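Side-chain contacts in cytochrome c (Pseudomonas aeruginosa, PDB 6RTE), which oxidises dihydro-heme d1 to heme d1 in the last step of that cofactor's biosynthesis, as the dehydrogenase NirN, and carries a heme c that probably takes part in electron transfer: residues A[121-126]-A[252-257]; A[160-165]-A[170-175]; A[184-187]-A[192-195]; A[202-207]-A[211-216]. All coordinates share one frame; numbering follows the deposited sequence. Where two conformers were deposited one is given.

Contact 1. Residues A[121-126]-A[252-257]; sequences EDIRAS and LSLVQV
Ile-123 of helix 120-126 packs on Leu-254 and Val-257 of strand 254-259, an apolar contact in which the isoleucine faces the strand and uses both of its branches. The CD1 methyl at the end of the longer branch reaches CG2 of Val-257 at 3.7 Å, while CG2 meets CB of Leu-254 more loosely, at 4.2 Å. The CG1 branch lies anti to the carbonyl carbon (chi1 -63°) and the CG2 methyl anti to the backbone N, which spreads the two branches over both strand residues. Isoleucine suits this place because its two branches touch two different partners.

The second kind of contact is between a charged group and a methyl. In the conformer described, one of two, Arg-124 extends from CG to NE across Leu-254 at about a right angle, and CD2 of the leucine lies over one face of the guanidinium, 3.9 Å from NE. A salt bridge from NH1 to Glu-121 OE2, at the edge of that group, is doubtful because it rests on this conformer.

Within the helix, Ser-126 OG donates to Ile-123 O at 2.7 Å, and its own amide reaches the same oxygen from the same face. Val-255 and Gln-256 both face Leu-246 in a classic beta bulge on the outermost strand of its four-stranded sheet, a blade of the eight-bladed propeller against which helix 120-126 packs.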
# COMPACT_ATOMS: atom_id res chain seq x y z
N GLU A 121 -23.27 -11.17 -1.58
CA GLU A 121 -23.46 -12.49 -0.99
C GLU A 121 -22.13 -13.24 -0.84
O GLU A 121 -21.88 -13.89 0.18
CB GLU A 121 -24.44 -13.32 -1.83
CG GLU A 121 -25.88 -12.87 -1.72
CD GLU A 121 -26.13 -11.50 -2.36
OE1 GLU A 121 -25.60 -11.24 -3.47
OE2 GLU A 121 -26.83 -10.68 -1.73
N ASP A 122 -21.28 -13.18 -1.87
CA ASP A 122 -19.93 -13.74 -1.76
C ASP A 122 -19.17 -13.10 -0.61
O ASP A 122 -18.54 -13.80 0.21
CB ASP A 122 -19.16 -13.52 -3.07
CG ASP A 122 -19.72 -14.29 -4.24
OD1 ASP A 122 -20.02 -15.51 -4.09
OD2 ASP A 122 -19.83 -13.68 -5.33
N ILE A 123 -19.19 -11.77 -0.53
CA ILE A 123 -18.48 -11.06 0.53
C ILE A 123 -18.95 -11.54 1.91
O ILE A 123 -18.13 -11.87 2.77
CB ILE A 123 -18.67 -9.54 0.37
CG1 ILE A 123 -18.07 -9.05 -0.94
CG2 ILE A 123 -18.04 -8.78 1.55
CD1 ILE A 123 -18.44 -7.60 -1.25
N ARG A 124 -20.26 -11.58 2.13
CA ARG A 124 -20.76 -11.96 3.45
C ARG A 124 -20.41 -13.40 3.78
O ARG A 124 -20.10 -13.72 4.93
CB ARG A 124 -22.27 -11.74 3.55
CG ARG A 124 -22.66 -10.29 3.55
CD ARG A 124 -24.12 -10.10 3.93
NE ARG A 124 -24.64 -8.87 3.34
CZ ARG A 124 -25.33 -8.82 2.20
NH1 ARG A 124 -25.62 -9.94 1.52
NH2 ARG A 124 -25.74 -7.66 1.74
N ALA A 125 -20.46 -14.29 2.78
CA ALA A 125 -20.16 -15.69 3.04
C ALA A 125 -18.70 -15.89 3.45
O ALA A 125 -18.38 -16.86 4.15
CB ALA A 125 -20.49 -16.54 1.80
N SER A 126 -17.81 -14.97 3.04
CA SER A 126 -16.39 -15.10 3.33
C SER A 126 -15.99 -14.60 4.72
O SER A 126 -14.88 -14.87 5.16
CB SER A 126 -15.57 -14.33 2.29
OG SER A 126 -15.65 -12.92 2.52
N LEU A 252 -15.57 -6.15 10.38
CA LEU A 252 -15.43 -6.33 8.92
C LEU A 252 -16.69 -6.89 8.27
O LEU A 252 -16.62 -7.52 7.21
CB LEU A 252 -14.21 -7.21 8.59
CG LEU A 252 -12.87 -6.64 9.06
CD1 LEU A 252 -11.71 -7.54 8.57
CD2 LEU A 252 -12.68 -5.21 8.60
N SER A 253 -17.86 -6.64 8.88
CA SER A 253 -19.12 -7.02 8.26
C SER A 253 -19.43 -6.07 7.10
O SER A 253 -18.98 -4.91 7.06
CB SER A 253 -20.26 -7.01 9.29
OG SER A 253 -20.47 -5.72 9.85
N LEU A 254 -20.16 -6.58 6.12
CA LEU A 254 -20.46 -5.79 4.92
C LEU A 254 -21.54 -4.75 5.21
O LEU A 254 -22.62 -5.08 5.71
CB LEU A 254 -20.92 -6.69 3.78
CG LEU A 254 -21.33 -5.92 2.51
CD1 LEU A 254 -20.18 -5.08 1.98
CD2 LEU A 254 -21.82 -6.90 1.44
N VAL A 255 -21.26 -3.50 4.87
CA VAL A 255 -22.26 -2.45 4.89
C VAL A 255 -22.87 -2.23 3.51
O VAL A 255 -24.09 -2.23 3.35
CB VAL A 255 -21.66 -1.15 5.47
CG1 VAL A 255 -22.71 -0.06 5.54
CG2 VAL A 255 -21.06 -1.42 6.86
N GLN A 256 -22.04 -2.02 2.48
CA GLN A 256 -22.60 -1.76 1.16
C GLN A 256 -21.52 -1.87 0.09
O GLN A 256 -20.38 -1.43 0.30
CB GLN A 256 -23.26 -0.37 1.11
CG GLN A 256 -24.33 -0.21 0.03
CD GLN A 256 -25.12 1.09 0.18
OE1 GLN A 256 -25.54 1.45 1.29
NE2 GLN A 256 -25.35 1.77 -0.93
N VAL A 257 -21.89 -2.45 -1.04
CA VAL A 257 -21.04 -2.52 -2.23
C VAL A 257 -21.40 -1.33 -3.11
O VAL A 257 -22.56 -1.17 -3.50
CB VAL A 257 -21.25 -3.84 -2.99
CG1 VAL A 257 -20.44 -3.86 -4.29
CG2 VAL A 257 -20.90 -5.04 -2.12

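Contact 2. Residues A[160-165]-A[170-175]; sequences VTILDG and PIARFP
Phe-174 lies beside Val-160 in this antiparallel hairpin, the two side chains pointing the same way. From CB, the phenylalanine sends CG into the position between its backbone N and carbonyl carbon (chi1 55°), which turns the ring back over the partner strand. CG and CD1 pass near Val-160 O, with CD1 3.7 Å from it. Farther out, CE1 meets Val-160 CG1, and CZ, at the tip, comes within 3.5 Å of Val-160 CB. This CB stands over one ring face, offset toward the rim, in a CH-pi contact, while Ile-162 CD1 touches the ring edge at CE1, 4.1 Å away. A flat aromatic face and branched aliphatic groups fit closely here.

Paired backbone bonds between Val-160 and Phe-174 fix the strands beneath the ring. Farther along, Ile-162 N donates to Ala-172 O, and Ile-162 O accepts from Ile-171 N at 2.9 Å. Ile-171 and Ala-172 thus both face Ile-162 in a classic beta bulge. Ile-171 CG1 packs on Ile-162 CG2 at 3.8 Å, and the small Ala-172 leaves Ile-162 CG1 to lie against its methyl.

On the other face, Thr-161 OG1 lies 3.4 Å from Arg-173 CG. Glu-154 holds both residues, by a hydrogen bond to the threonine and a salt bridge to the arginine, which also pairs with Asp-157. Strand 150-154 continues the sheet beyond strand 159-164, while the Phe-174 ring stacks on Tyr-205 of strand 201-206 and touches Phe-195 of strand 192-197.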
# COMPACT_ATOMS: atom_id res chain seq x y z
N VAL A 160 3.78 -10.99 9.30
CA VAL A 160 3.82 -9.67 9.92
C VAL A 160 4.44 -9.83 11.29
O VAL A 160 4.08 -10.76 12.03
CB VAL A 160 2.41 -9.05 10.03
CG1 VAL A 160 2.44 -7.78 10.92
CG2 VAL A 160 1.85 -8.74 8.65
N THR A 161 5.38 -8.95 11.63
CA THR A 161 5.97 -8.90 12.95
C THR A 161 5.51 -7.63 13.65
O THR A 161 5.49 -6.55 13.04
CB THR A 161 7.50 -8.94 12.87
OG1 THR A 161 7.91 -10.28 12.61
CG2 THR A 161 8.14 -8.46 14.19
N ILE A 162 5.10 -7.77 14.90
CA ILE A 162 4.79 -6.63 15.76
C ILE A 162 6.03 -6.37 16.59
O ILE A 162 6.51 -7.26 17.30
CB ILE A 162 3.56 -6.90 16.65
CG1 ILE A 162 2.38 -7.38 15.82
CG2 ILE A 162 3.18 -5.64 17.43
CD1 ILE A 162 1.94 -6.41 14.77
N LEU A 163 6.56 -5.16 16.49
CA LEU A 163 7.85 -4.83 17.09
C LEU A 163 7.68 -3.82 18.22
O LEU A 163 7.02 -2.80 18.05
CB LEU A 163 8.80 -4.26 16.03
CG LEU A 163 10.29 -4.34 16.31
CD1 LEU A 163 10.80 -5.75 16.03
CD2 LEU A 163 11.03 -3.31 15.47
N ASP A 164 8.28 -4.14 19.37
CA ASP A 164 8.51 -3.17 20.44
C ASP A 164 9.45 -2.08 19.93
O ASP A 164 10.61 -2.36 19.60
CB ASP A 164 9.10 -3.90 21.64
CG ASP A 164 9.32 -3.01 22.87
OD1 ASP A 164 9.57 -1.80 22.72
OD2 ASP A 164 9.27 -3.55 23.99
N GLY A 165 8.96 -0.85 19.86
CA GLY A 165 9.71 0.24 19.26
C GLY A 165 10.79 0.86 20.13
O GLY A 165 11.53 1.72 19.65
N PRO A 170 10.73 -8.36 18.65
CA PRO A 170 9.37 -8.77 18.32
C PRO A 170 8.59 -9.17 19.57
O PRO A 170 9.11 -9.83 20.47
CB PRO A 170 9.57 -9.96 17.38
CG PRO A 170 10.93 -10.47 17.67
CD PRO A 170 11.74 -9.32 18.20
N ILE A 171 7.32 -8.75 19.62
CA ILE A 171 6.39 -9.26 20.61
C ILE A 171 5.37 -10.21 20.01
O ILE A 171 4.64 -10.87 20.77
CB ILE A 171 5.68 -8.12 21.37
CG1 ILE A 171 4.80 -7.28 20.45
CG2 ILE A 171 6.71 -7.22 22.06
CD1 ILE A 171 3.93 -6.28 21.20
N ALA A 172 5.31 -10.31 18.69
CA ALA A 172 4.41 -11.24 18.01
C ALA A 172 4.83 -11.34 16.55
O ALA A 172 5.35 -10.37 15.98
CB ALA A 172 2.95 -10.79 18.11
N ARG A 173 4.59 -12.50 15.96
CA ARG A 173 4.76 -12.71 14.54
C ARG A 173 3.65 -13.65 14.09
O ARG A 173 3.35 -14.62 14.78
CB ARG A 173 6.15 -13.30 14.24
CG ARG A 173 6.49 -13.36 12.76
CD ARG A 173 7.89 -13.94 12.54
NE ARG A 173 8.29 -13.84 11.14
CZ ARG A 173 8.32 -14.84 10.26
NH1 ARG A 173 7.98 -16.08 10.63
NH2 ARG A 173 8.69 -14.61 9.01
N PHE A 174 3.01 -13.33 12.96
CA PHE A 174 1.92 -14.16 12.48
C PHE A 174 1.94 -14.20 10.96
O PHE A 174 2.38 -13.24 10.31
CB PHE A 174 0.55 -13.67 13.00
CG PHE A 174 0.23 -12.23 12.68
CD1 PHE A 174 0.70 -11.20 13.49
CD2 PHE A 174 -0.57 -11.90 11.61
CE1 PHE A 174 0.40 -9.87 13.21
CE2 PHE A 174 -0.88 -10.58 11.33
CZ PHE A 174 -0.39 -9.56 12.14
N PRO A 175 1.49 -15.31 10.36
CA PRO A 175 1.39 -15.36 8.89
C PRO A 175 0.20 -14.53 8.43
O PRO A 175 -0.86 -14.53 9.06
CB PRO A 175 1.19 -16.85 8.60
CG PRO A 175 0.49 -17.36 9.82
CD PRO A 175 1.08 -16.58 10.98

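Contact 3. Residues A[184-187]-A[192-195]; sequences PKFS and LVYF
Leu-192 opens the second strand by bonding to Ser-187 twice. Its amide donates to Ser-187 OG at 2.9 Å with an angle of 164° at the hydrogen, and its carbonyl accepts from Ser-187 N at 2.9 Å. The serine hydroxyl sits between its backbone N and carbonyl carbon (chi1 60°), within reach of that amide; a small polar residue suits this end of the hairpin. Asp-189, in the connecting turn, also bonds to OG.

Val-193 follows, beside Phe-186, with CG2 over one face of the phenyl ring. The same methyl presses on Pro-184 CB at 3.5 Å, tighter than usual for two carbons.

Tyr-194 pairs its backbone with Lys-185 in both directions. Its ring turns an edge to the first strand, placing CD1 3.4 Å from Lys-185 O, and its hydroxyl bonds to Ala-249 O. Phe-195 completes the segment, its CE1 3.8 Å from Pro-184 CB.

The chemistry divides by part of the residue: backbone polarity is spent in strand pairing and in the serine bond, while rings and methyls supply the packing. The tyrosine hydroxyl is also paired, which probably lets its ring be buried at little polar cost.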
# COMPACT_ATOMS: atom_id res chain seq x y z
N PRO A 184 -0.55 -1.07 6.00
CA PRO A 184 -1.65 -1.19 6.96
C PRO A 184 -2.20 0.16 7.37
O PRO A 184 -1.49 1.17 7.36
CB PRO A 184 -0.99 -1.88 8.16
CG PRO A 184 0.42 -1.39 8.12
CD PRO A 184 0.77 -1.25 6.66
N LYS A 185 -3.47 0.17 7.77
CA LYS A 185 -4.09 1.34 8.37
C LYS A 185 -4.50 1.02 9.80
O LYS A 185 -4.75 -0.13 10.17
CB LYS A 185 -5.31 1.80 7.56
CG LYS A 185 -4.99 2.18 6.11
CD LYS A 185 -4.12 3.43 6.01
CE LYS A 185 -4.13 3.99 4.59
NZ LYS A 185 -3.61 3.03 3.59
N PHE A 186 -4.59 2.08 10.61
CA PHE A 186 -4.86 1.96 12.03
C PHE A 186 -6.19 2.60 12.38
O PHE A 186 -6.64 3.55 11.73
CB PHE A 186 -3.74 2.61 12.85
CG PHE A 186 -2.40 1.95 12.71
CD1 PHE A 186 -1.52 2.33 11.70
CD2 PHE A 186 -2.00 0.95 13.59
CE1 PHE A 186 -0.27 1.73 11.57
CE2 PHE A 186 -0.75 0.34 13.47
CZ PHE A 186 0.11 0.73 12.47
N SER A 187 -6.80 2.07 13.43
CA SER A 187 -7.87 2.79 14.10
C SER A 187 -7.33 4.09 14.70
O SER A 187 -6.13 4.22 14.94
CB SER A 187 -8.47 1.91 15.18
OG SER A 187 -7.49 1.57 16.14
N LEU A 192 -6.17 -0.99 16.73
CA LEU A 192 -6.51 -1.94 15.67
C LEU A 192 -5.75 -1.61 14.39
O LEU A 192 -5.49 -0.45 14.07
CB LEU A 192 -8.01 -1.94 15.40
CG LEU A 192 -8.93 -2.17 16.60
CD1 LEU A 192 -10.38 -1.93 16.20
CD2 LEU A 192 -8.75 -3.57 17.19
N VAL A 193 -5.40 -2.66 13.64
CA VAL A 193 -4.68 -2.50 12.37
C VAL A 193 -5.39 -3.31 11.30
O VAL A 193 -5.86 -4.43 11.56
CB VAL A 193 -3.18 -2.86 12.51
CG1 VAL A 193 -2.99 -4.24 13.06
CG2 VAL A 193 -2.46 -2.72 11.17
N TYR A 194 -5.50 -2.72 10.12
CA TYR A 194 -6.28 -3.25 9.00
C TYR A 194 -5.34 -3.50 7.83
O TYR A 194 -4.62 -2.58 7.41
CB TYR A 194 -7.40 -2.27 8.60
CG TYR A 194 -8.36 -1.95 9.72
CD1 TYR A 194 -8.01 -1.04 10.73
CD2 TYR A 194 -9.60 -2.55 9.78
CE1 TYR A 194 -8.90 -0.75 11.77
CE2 TYR A 194 -10.49 -2.27 10.82
CZ TYR A 194 -10.14 -1.37 11.81
OH TYR A 194 -11.03 -1.10 12.84
N PHE A 195 -5.34 -4.72 7.31
CA PHE A 195 -4.51 -5.13 6.20
C PHE A 195 -5.38 -5.44 4.99
O PHE A 195 -6.48 -5.99 5.12
CB PHE A 195 -3.69 -6.39 6.54
CG PHE A 195 -2.79 -6.24 7.74
CD1 PHE A 195 -1.50 -5.75 7.59
CD2 PHE A 195 -3.22 -6.64 9.00
CE1 PHE A 195 -0.65 -5.64 8.70
CE2 PHE A 195 -2.38 -6.54 10.11
CZ PHE A 195 -1.09 -6.04 9.96

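Contact 4. Residues A[202-207]-A[211-216]; sequences VTLYDL and KVVAEV
Thr-203 and Glu-215 lie side by side on one face of an antiparallel beta hairpin within one propeller blade. The threonine hydroxyl donates to Glu-215 OE2 at 2.7 Å, using the carboxylate's anti lone pair, the one away from OE1. The glutamate extends beyond CG, its CG near Thr-203 CG2. On this face too, Tyr-205, whose CG is anti to its backbone N (chi1 -172°), has Lys-211 O over one face of its ring, 3.5 Å from CD1.

On the opposite face, Leu-204 and Val-213 lie side by side, with CD2 of the leucine 3.8 Å from CG1 of the valine. The second valine methyl, CG2, reaches back to Asp-206 CB at 3.6 Å. Branched leucine and valine offer each other several methyl and methine groups across the strands.

What positions these groups is the backbone. Leu-204 O accepts from Val-213 N, and Leu-204 N donates to Ala-214 O at 2.9 Å, so two residues face one in a classic beta bulge. At the far end, Val-202 and Val-216 bond in both directions.

Farther out, Arg-177 makes a salt bridge with Glu-215 OE2, giving that oxygen a charged second partner. Arg-191 makes another with Asp-206 OD2, which also accepts a hydrogen bond from Asn-209 ND2.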
# COMPACT_ATOMS: atom_id res chain seq x y z
N VAL A 202 -9.30 -8.78 3.53
CA VAL A 202 -9.09 -7.74 4.53
C VAL A 202 -8.99 -8.41 5.89
O VAL A 202 -9.84 -9.26 6.23
CB VAL A 202 -10.22 -6.70 4.52
CG1 VAL A 202 -9.96 -5.62 5.58
CG2 VAL A 202 -10.38 -6.07 3.14
N THR A 203 -7.98 -8.04 6.67
CA THR A 203 -7.71 -8.63 7.98
C THR A 203 -7.73 -7.53 9.04
O THR A 203 -7.09 -6.49 8.88
CB THR A 203 -6.35 -9.35 8.00
OG1 THR A 203 -6.30 -10.33 6.95
CG2 THR A 203 -6.09 -10.05 9.35
N LEU A 204 -8.47 -7.77 10.12
CA LEU A 204 -8.49 -6.89 11.29
C LEU A 204 -7.72 -7.56 12.42
O LEU A 204 -8.03 -8.69 12.80
CB LEU A 204 -9.93 -6.60 11.72
CG LEU A 204 -10.13 -5.84 13.04
CD1 LEU A 204 -9.35 -4.54 13.07
CD2 LEU A 204 -11.63 -5.60 13.24
N TYR A 205 -6.72 -6.86 12.96
CA TYR A 205 -5.83 -7.39 13.98
C TYR A 205 -5.86 -6.48 15.19
O TYR A 205 -5.72 -5.26 15.06
CB TYR A 205 -4.40 -7.51 13.44
CG TYR A 205 -3.43 -8.23 14.35
CD1 TYR A 205 -3.35 -9.61 14.33
CD2 TYR A 205 -2.59 -7.53 15.19
CE1 TYR A 205 -2.45 -10.28 15.15
CE2 TYR A 205 -1.68 -8.19 16.02
CZ TYR A 205 -1.63 -9.57 15.98
OH TYR A 205 -0.75 -10.23 16.77
N ASP A 206 -6.03 -7.07 16.37
CA ASP A 206 -6.09 -6.35 17.63
C ASP A 206 -4.70 -6.35 18.26
O ASP A 206 -4.24 -7.38 18.76
CB ASP A 206 -7.11 -7.00 18.57
CG ASP A 206 -7.18 -6.32 19.93
OD1 ASP A 206 -6.50 -5.29 20.14
OD2 ASP A 206 -7.91 -6.84 20.79
N LEU A 207 -4.03 -5.20 18.22
CA LEU A 207 -2.66 -5.14 18.75
C LEU A 207 -2.62 -5.38 20.24
O LEU A 207 -1.64 -5.95 20.75
CB LEU A 207 -2.03 -3.79 18.41
CG LEU A 207 -1.67 -3.55 16.94
CD1 LEU A 207 -1.40 -2.07 16.68
CD2 LEU A 207 -0.47 -4.41 16.54
N LYS A 211 -4.17 -10.67 18.40
CA LYS A 211 -5.08 -11.66 17.83
C LYS A 211 -5.75 -11.12 16.58
O LYS A 211 -6.07 -9.93 16.50
CB LYS A 211 -6.17 -12.05 18.84
CG LYS A 211 -5.68 -13.00 19.93
CD LYS A 211 -6.75 -13.20 20.99
CE LYS A 211 -6.26 -14.15 22.08
NZ LYS A 211 -5.84 -15.44 21.49
N VAL A 212 -5.94 -12.01 15.59
CA VAL A 212 -6.82 -11.71 14.48
C VAL A 212 -8.25 -11.64 14.98
O VAL A 212 -8.74 -12.58 15.61
CB VAL A 212 -6.67 -12.77 13.37
CG1 VAL A 212 -7.65 -12.51 12.25
CG2 VAL A 212 -5.24 -12.80 12.83
N VAL A 213 -8.92 -10.53 14.70
CA VAL A 213 -10.31 -10.33 15.12
C VAL A 213 -11.28 -10.86 14.06
O VAL A 213 -12.22 -11.60 14.36
CB VAL A 213 -10.56 -8.83 15.37
CG1 VAL A 213 -12.06 -8.54 15.54
CG2 VAL A 213 -9.76 -8.35 16.59
N ALA A 214 -11.06 -10.46 12.81
CA ALA A 214 -11.95 -10.84 11.73
C ALA A 214 -11.21 -10.76 10.41
O ALA A 214 -10.17 -10.09 10.29
CB ALA A 214 -13.19 -9.93 11.70
N GLU A 215 -11.76 -11.45 9.41
CA GLU A 215 -11.30 -11.33 8.04
C GLU A 215 -12.50 -11.44 7.11
O GLU A 215 -13.49 -12.12 7.42
CB GLU A 215 -10.28 -12.41 7.66
CG GLU A 215 -9.03 -12.45 8.54
CD GLU A 215 -7.97 -13.38 7.97
OE1 GLU A 215 -8.08 -14.61 8.20
OE2 GLU A 215 -7.06 -12.89 7.25
N VAL A 216 -12.40 -10.79 5.96
CA VAL A 216 -13.45 -10.83 4.96
C VAL A 216 -12.76 -10.68 3.61
O VAL A 216 -11.68 -10.07 3.51
CB VAL A 216 -14.54 -9.76 5.21
CG1 VAL A 216 -14.08 -8.35 4.85
CG2 VAL A 216 -15.84 -10.12 4.50

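In the fold
Contacts 3 and 4 are buried and belong to one sheet, where strands 192-197 and 201-206 are neighbours; contact 2 is a hairpin of another sheet, partly buried, whose Phe-174 reaches both of them. Contact 1 differs in kind, for it sets a helix against a strand, lies farthest from the centre of the chain, and relies on side-chain packing where the three hairpins rely on paired backbones. It meets contact 4 through Val-216 and Leu-252. Classic bulges occur in contacts 1, 2 and 4, in the last two across the segments themselves. Exposed arginines mark contacts 1 and 2; contact 4, though buried, has acidic groups paired with outside arginines, whereas aromatic rings dominate contact 3.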